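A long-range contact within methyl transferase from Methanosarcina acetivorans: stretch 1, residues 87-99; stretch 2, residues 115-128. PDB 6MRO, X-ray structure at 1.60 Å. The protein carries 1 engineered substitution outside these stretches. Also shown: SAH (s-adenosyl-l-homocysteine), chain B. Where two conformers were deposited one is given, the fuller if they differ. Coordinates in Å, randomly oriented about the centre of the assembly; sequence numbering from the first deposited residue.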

# COMPACT_ATOMS: atom_id res chain seq x y z
N ASN A 87 -7.36 -9.36 -6.81
CA ASN A 87 -6.12 -9.07 -7.52
C ASN A 87 -6.13 -7.61 -7.96
O ASN A 87 -7.02 -7.20 -8.71
CB ASN A 87 -5.98 -9.99 -8.73
CG ASN A 87 -4.59 -9.99 -9.30
OD1 ASN A 87 -3.87 -8.98 -9.24
ND2 ASN A 87 -4.20 -11.12 -9.86
N VAL A 88 -5.14 -6.84 -7.52
CA VAL A 88 -5.07 -5.43 -7.87
C VAL A 88 -4.92 -5.26 -9.38
O VAL A 88 -5.40 -4.28 -9.96
CB VAL A 88 -3.92 -4.75 -7.09
CG1 VAL A 88 -3.54 -3.40 -7.70
CG2 VAL A 88 -4.35 -4.59 -5.63
N LEU A 89 -4.28 -6.23 -10.05
CA LEU A 89 -4.14 -6.20 -11.50
C LEU A 89 -5.43 -6.53 -12.23
O LEU A 89 -5.46 -6.49 -13.46
CB LEU A 89 -3.04 -7.17 -11.93
CG LEU A 89 -1.65 -6.95 -11.32
CD1 LEU A 89 -0.66 -7.97 -11.86
CD2 LEU A 89 -1.16 -5.53 -11.58
N GLU A 90 -6.51 -6.85 -11.49
CA GLU A 90 -7.81 -7.14 -12.07
C GLU A 90 -8.93 -6.35 -11.39
O GLU A 90 -10.11 -6.69 -11.55
CB GLU A 90 -8.13 -8.64 -11.96
CG GLU A 90 -7.24 -9.54 -12.79
CD GLU A 90 -7.29 -10.97 -12.31
OE1 GLU A 90 -8.09 -11.26 -11.40
OE2 GLU A 90 -6.53 -11.81 -12.85
N MET A 91 -8.60 -5.30 -10.63
CA MET A 91 -9.64 -4.70 -9.81
C MET A 91 -10.57 -3.78 -10.60
O MET A 91 -11.49 -3.21 -10.01
CB MET A 91 -9.04 -3.94 -8.63
CG MET A 91 -8.16 -2.76 -8.97
SD MET A 91 -7.55 -2.05 -7.44
CE MET A 91 -6.37 -0.86 -8.07
N ASP A 92 -10.41 -3.74 -11.90
CA ASP A 92 -11.37 -3.01 -12.71
C ASP A 92 -12.68 -3.79 -12.73
O ASP A 92 -13.70 -3.26 -13.07
CB ASP A 92 -10.84 -2.78 -14.09
CG ASP A 92 -10.42 -4.02 -14.77
OD1 ASP A 92 -9.88 -4.95 -14.19
OD2 ASP A 92 -10.58 -4.06 -15.97
N GLN A 93 -12.64 -5.06 -12.39
CA GLN A 93 -13.84 -5.86 -12.32
C GLN A 93 -14.44 -5.81 -10.94
O GLN A 93 -15.46 -6.37 -10.72
CB GLN A 93 -13.59 -7.28 -12.69
CG GLN A 93 -13.25 -7.50 -14.13
CD GLN A 93 -14.26 -8.39 -14.84
OE1 GLN A 93 -14.16 -9.60 -14.82
NE2 GLN A 93 -15.23 -7.80 -15.44
N LEU A 94 -13.76 -5.15 -10.00
CA LEU A 94 -14.24 -4.99 -8.67
C LEU A 94 -14.69 -3.59 -8.36
O LEU A 94 -15.56 -3.42 -7.59
CB LEU A 94 -13.17 -5.38 -7.65
CG LEU A 94 -12.67 -6.79 -7.70
CD1 LEU A 94 -11.39 -6.91 -6.96
CD2 LEU A 94 -13.71 -7.66 -7.06
N PHE A 95 -14.05 -2.60 -8.95
CA PHE A 95 -14.37 -1.21 -8.67
C PHE A 95 -14.59 -0.48 -9.99
O PHE A 95 -14.01 -0.85 -11.02
CB PHE A 95 -13.26 -0.49 -7.87
CG PHE A 95 -12.73 -1.28 -6.70
CD1 PHE A 95 -11.40 -1.70 -6.68
CD2 PHE A 95 -13.54 -1.60 -5.62
CE1 PHE A 95 -10.90 -2.42 -5.61
CE2 PHE A 95 -13.04 -2.32 -4.54
CZ PHE A 95 -11.73 -2.74 -4.54
N THR A 96 -15.43 0.55 -9.97
CA THR A 96 -15.59 1.38 -11.14
C THR A 96 -14.52 2.47 -11.13
O THR A 96 -13.73 2.61 -10.18
CB THR A 96 -16.99 1.98 -11.22
OG1 THR A 96 -17.35 2.54 -9.95
CG2 THR A 96 -18.00 0.91 -11.61
N GLU A 97 -14.49 3.26 -12.20
CA GLU A 97 -13.53 4.34 -12.34
C GLU A 97 -13.82 5.46 -11.33
O GLU A 97 -14.96 5.66 -10.91
CB GLU A 97 -13.59 4.89 -13.77
CG GLU A 97 -12.51 5.91 -14.14
CD GLU A 97 -12.66 6.41 -15.58
OE1 GLU A 97 -13.55 5.91 -16.31
OE2 GLU A 97 -11.90 7.32 -15.96
N ASP A 98 -12.76 6.19 -10.95
CA ASP A 98 -12.89 7.44 -10.20
C ASP A 98 -13.70 7.24 -8.92
O ASP A 98 -14.67 7.94 -8.64
CB ASP A 98 -13.54 8.53 -11.07
CG ASP A 98 -12.81 8.75 -12.39
OD1 ASP A 98 -11.57 8.67 -12.43
OD2 ASP A 98 -13.49 9.01 -13.40
N GLU A 99 -13.30 6.24 -8.13
CA GLU A 99 -14.06 5.89 -6.94
C GLU A 99 -13.40 6.31 -5.64
O GLU A 99 -14.09 6.73 -4.70
CB GLU A 99 -14.32 4.38 -6.92
CG GLU A 99 -15.45 3.96 -7.82
CD GLU A 99 -16.72 4.73 -7.54
OE1 GLU A 99 -17.29 5.33 -8.48
OE2 GLU A 99 -17.14 4.75 -6.36
N GLU A 115 7.18 -6.82 -15.43
CA GLU A 115 6.23 -6.97 -16.53
C GLU A 115 4.80 -6.62 -16.13
O GLU A 115 3.95 -6.47 -17.01
CB GLU A 115 6.28 -8.40 -17.07
CG GLU A 115 7.41 -8.63 -18.06
CD GLU A 115 7.42 -10.02 -18.64
OE1 GLU A 115 7.62 -10.15 -19.87
OE2 GLU A 115 7.23 -10.99 -17.88
N GLU A 116 4.52 -6.47 -14.84
CA GLU A 116 3.20 -6.08 -14.36
C GLU A 116 3.13 -4.63 -13.91
O GLU A 116 2.06 -4.19 -13.47
CB GLU A 116 2.76 -7.01 -13.22
CG GLU A 116 2.68 -8.50 -13.58
CD GLU A 116 1.77 -8.79 -14.77
OE1 GLU A 116 0.62 -8.31 -14.79
OE2 GLU A 116 2.18 -9.54 -15.69
N ARG A 117 4.23 -3.87 -14.01
CA ARG A 117 4.28 -2.54 -13.42
C ARG A 117 3.40 -1.54 -14.18
O ARG A 117 2.69 -0.75 -13.56
CB ARG A 117 5.72 -2.04 -13.37
CG ARG A 117 6.52 -2.55 -12.17
CD ARG A 117 7.32 -1.43 -11.51
NE ARG A 117 8.33 -1.90 -10.56
CZ ARG A 117 8.06 -2.45 -9.37
NH1 ARG A 117 6.80 -2.63 -8.99
NH2 ARG A 117 9.05 -2.84 -8.57
N LEU A 118 3.44 -1.55 -15.52
CA LEU A 118 2.61 -0.61 -16.27
C LEU A 118 1.13 -0.87 -16.00
O LEU A 118 0.37 0.06 -15.71
CB LEU A 118 2.91 -0.69 -17.77
CG LEU A 118 1.79 -0.23 -18.73
CD1 LEU A 118 1.46 1.26 -18.56
CD2 LEU A 118 2.13 -0.53 -20.20
N LEU A 119 0.72 -2.13 -16.10
CA LEU A 119 -0.66 -2.51 -15.78
C LEU A 119 -1.03 -2.08 -14.37
O LEU A 119 -2.13 -1.57 -14.13
CB LEU A 119 -0.82 -4.02 -15.93
CG LEU A 119 -2.21 -4.62 -15.75
CD1 LEU A 119 -3.13 -4.03 -16.80
CD2 LEU A 119 -2.17 -6.14 -15.84
N PHE A 120 -0.12 -2.27 -13.41
CA PHE A 120 -0.37 -1.86 -12.03
C PHE A 120 -0.69 -0.37 -11.96
O PHE A 120 -1.72 0.03 -11.40
CB PHE A 120 0.84 -2.22 -11.18
CG PHE A 120 0.76 -1.74 -9.75
CD1 PHE A 120 1.40 -0.58 -9.37
CD2 PHE A 120 0.06 -2.47 -8.80
CE1 PHE A 120 1.35 -0.14 -8.06
CE2 PHE A 120 0.01 -2.04 -7.47
CZ PHE A 120 0.66 -0.86 -7.11
N THR A 121 0.18 0.47 -12.53
CA THR A 121 -0.06 1.91 -12.49
C THR A 121 -1.40 2.27 -13.12
O THR A 121 -2.12 3.13 -12.61
CB THR A 121 1.07 2.67 -13.19
OG1 THR A 121 1.14 2.30 -14.58
CG2 THR A 121 2.40 2.40 -12.54
N ARG A 122 -1.75 1.62 -14.21
CA ARG A 122 -3.01 1.95 -14.88
C ARG A 122 -4.23 1.62 -14.06
O ARG A 122 -5.17 2.34 -14.06
CB ARG A 122 -3.10 1.38 -16.31
CG ARG A 122 -4.45 1.67 -17.01
CD ARG A 122 -4.41 2.67 -18.20
NE ARG A 122 -5.72 3.25 -18.62
CZ ARG A 122 -6.39 2.95 -19.74
NH1 ARG A 122 -5.91 2.08 -20.61
NH2 ARG A 122 -7.56 3.51 -19.99
N HIS A 123 -4.19 0.51 -13.35
CA HIS A 123 -5.34 0.13 -12.54
C HIS A 123 -5.49 1.05 -11.33
O HIS A 123 -6.60 1.45 -10.99
CB HIS A 123 -5.22 -1.33 -12.10
CG HIS A 123 -5.85 -2.28 -13.06
ND1 HIS A 123 -5.17 -2.82 -14.12
CD2 HIS A 123 -7.12 -2.74 -13.15
CE1 HIS A 123 -5.98 -3.60 -14.82
NE2 HIS A 123 -7.17 -3.57 -14.25
N VAL A 124 -4.37 1.37 -10.67
CA VAL A 124 -4.41 2.31 -9.56
C VAL A 124 -4.93 3.66 -10.04
O VAL A 124 -5.80 4.28 -9.40
CB VAL A 124 -3.02 2.43 -8.92
CG1 VAL A 124 -3.02 3.55 -7.89
CG2 VAL A 124 -2.60 1.10 -8.29
N HIS A 125 -4.40 4.14 -11.17
CA HIS A 125 -4.83 5.42 -11.73
C HIS A 125 -6.33 5.41 -12.01
O HIS A 125 -7.02 6.39 -11.73
CB HIS A 125 -4.04 5.73 -13.01
CG HIS A 125 -4.51 6.93 -13.77
ND1 HIS A 125 -3.97 8.19 -13.58
CD2 HIS A 125 -5.45 7.07 -14.73
CE1 HIS A 125 -4.58 9.05 -14.38
NE2 HIS A 125 -5.48 8.40 -15.10
N LYS A 126 -6.85 4.29 -12.52
CA LYS A 126 -8.24 4.23 -12.95
C LYS A 126 -9.21 4.34 -11.76
O LYS A 126 -10.20 5.07 -11.85
CB LYS A 126 -8.49 2.93 -13.72
CG LYS A 126 -9.90 2.76 -14.26
CD LYS A 126 -10.07 1.39 -14.90
CE LYS A 126 -11.52 1.16 -15.34
NZ LYS A 126 -11.96 2.21 -16.31
N VAL A 127 -8.93 3.65 -10.65
CA VAL A 127 -9.88 3.65 -9.53
C VAL A 127 -9.80 4.89 -8.65
O VAL A 127 -10.72 5.12 -7.85
CB VAL A 127 -9.72 2.41 -8.63
CG1 VAL A 127 -9.99 1.15 -9.46
CG2 VAL A 127 -8.35 2.39 -7.96
N LEU A 128 -8.76 5.71 -8.80
CA LEU A 128 -8.65 6.94 -8.03
C LEU A 128 -9.58 8.02 -8.57
O LEU A 128 -9.78 8.13 -9.78
CB LEU A 128 -7.20 7.45 -8.07
CG LEU A 128 -6.36 6.98 -6.90
CD1 LEU A 128 -4.87 7.21 -7.22
CD2 LEU A 128 -6.75 7.71 -5.61
N SAH B . 0.21 -3.93 3.18
CA SAH B . 0.43 -5.05 4.12
CB SAH B . 1.02 -6.25 3.39
CG SAH B . 2.26 -5.92 2.56
SD SAH B . 3.07 -7.37 1.85
C SAH B . 1.34 -4.66 5.27
O SAH B . 1.91 -3.56 5.28
OXT SAH B . 1.51 -5.45 6.21
C5' SAH B . 2.36 -7.24 0.19
C4' SAH B . 0.92 -7.76 0.11
O4' SAH B . 0.45 -7.63 -1.23
C3' SAH B . 0.74 -9.23 0.51
O3' SAH B . -0.25 -9.28 1.52
C2' SAH B . 0.32 -9.90 -0.79
O2' SAH B . -0.57 -11.00 -0.63
C1' SAH B . -0.32 -8.76 -1.56
N9 SAH B . -0.32 -8.89 -3.02
C8 SAH B . 0.72 -9.24 -3.84
N7 SAH B . 0.29 -9.18 -5.12
C5 SAH B . -1.00 -8.78 -5.11
C6 SAH B . -1.93 -8.56 -6.13
N6 SAH B . -1.60 -8.74 -7.40
N1 SAH B . -3.20 -8.15 -5.80
C2 SAH B . -3.55 -7.95 -4.47
N3 SAH B . -2.64 -8.19 -3.47
C4 SAH B . -1.39 -8.58 -3.80

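The imidazole of His123 uses both nitrogens: NE2 ties the helix to the 3-10 segment by donating to Asp92 OD1 (3.0 Å, 150°), while ND1 donates to Leu119 O one turn back in its own helix (3.3 Å). With both nitrogens acting as donors, the ring carries two N-H groups and hence a positive charge, which suits the carboxylate it meets. Asp92 OD1 lies at the ring edge, near its plane, where a nitrogen lone pair or N-H points; Leu89 O instead sits over one face, 3.2 Å from His123 CE1, and its approach to NE2 has too poor an angle for a hydrogen bond.

Around this polar centre Val88, Leu89, Met91 and Phe95 place apolar atoms against the helix. Leu89 (m, t) reaches furthest back along it: CD2 packs 3.9 Å from Phe120 CB and lies at the edge of the Phe120 ring, CB meets Leu119 CD2 at 4.1 Å, and CD1 comes within 3.2 Å of Glu116 OE1, a close approach of a methyl to a carboxylate oxygen. Val88 adds CG1 against Phe120 CE2 (3.8 Å). Met91 starts out sideways, but its extended chain after a p chi1 carries CE to the helix, 3.8 Å from Val127 CG2 and 4.3 Å from Val124 CG2. The other Val127 methyl, CG1, meets Phe95 CB at 4.0 Å, so each methyl of this valine meets an apolar side chain of stretch 1.

At the helix C-terminus the contact passes to backbone. Asp98 N donates to Lys126 O (2.9 Å, 171°) and Glu99 N to Val127 O (2.8 Å, 148°), using carbonyls that the end of the helix leaves without the usual i+4 amide. Leu128 is the first residue to leave helical phi/psi, and its O receives a CA-H...O contact from Asp98 CA (3.2 Å). Asp98 has positive phi and psi (56/51). Lys126 extends its chain to bring NZ within 4.0 Å of Glu97 OE1, opposite charges beyond salt-bridge range. Thr96 O is buried here without a polar partner.

The same turn that faces the helix also holds the cofactor product. Asn87 OD1 accepts from Leu89 N and from SAH N6 (each 2.9 Å), and Val88 N donates to SAH N1 (2.9 Å, 174°), so Val88 bonds the adenine through its backbone N while its side chain packs on Phe120, and the neighbouring Asn87 bonds the adenine N6.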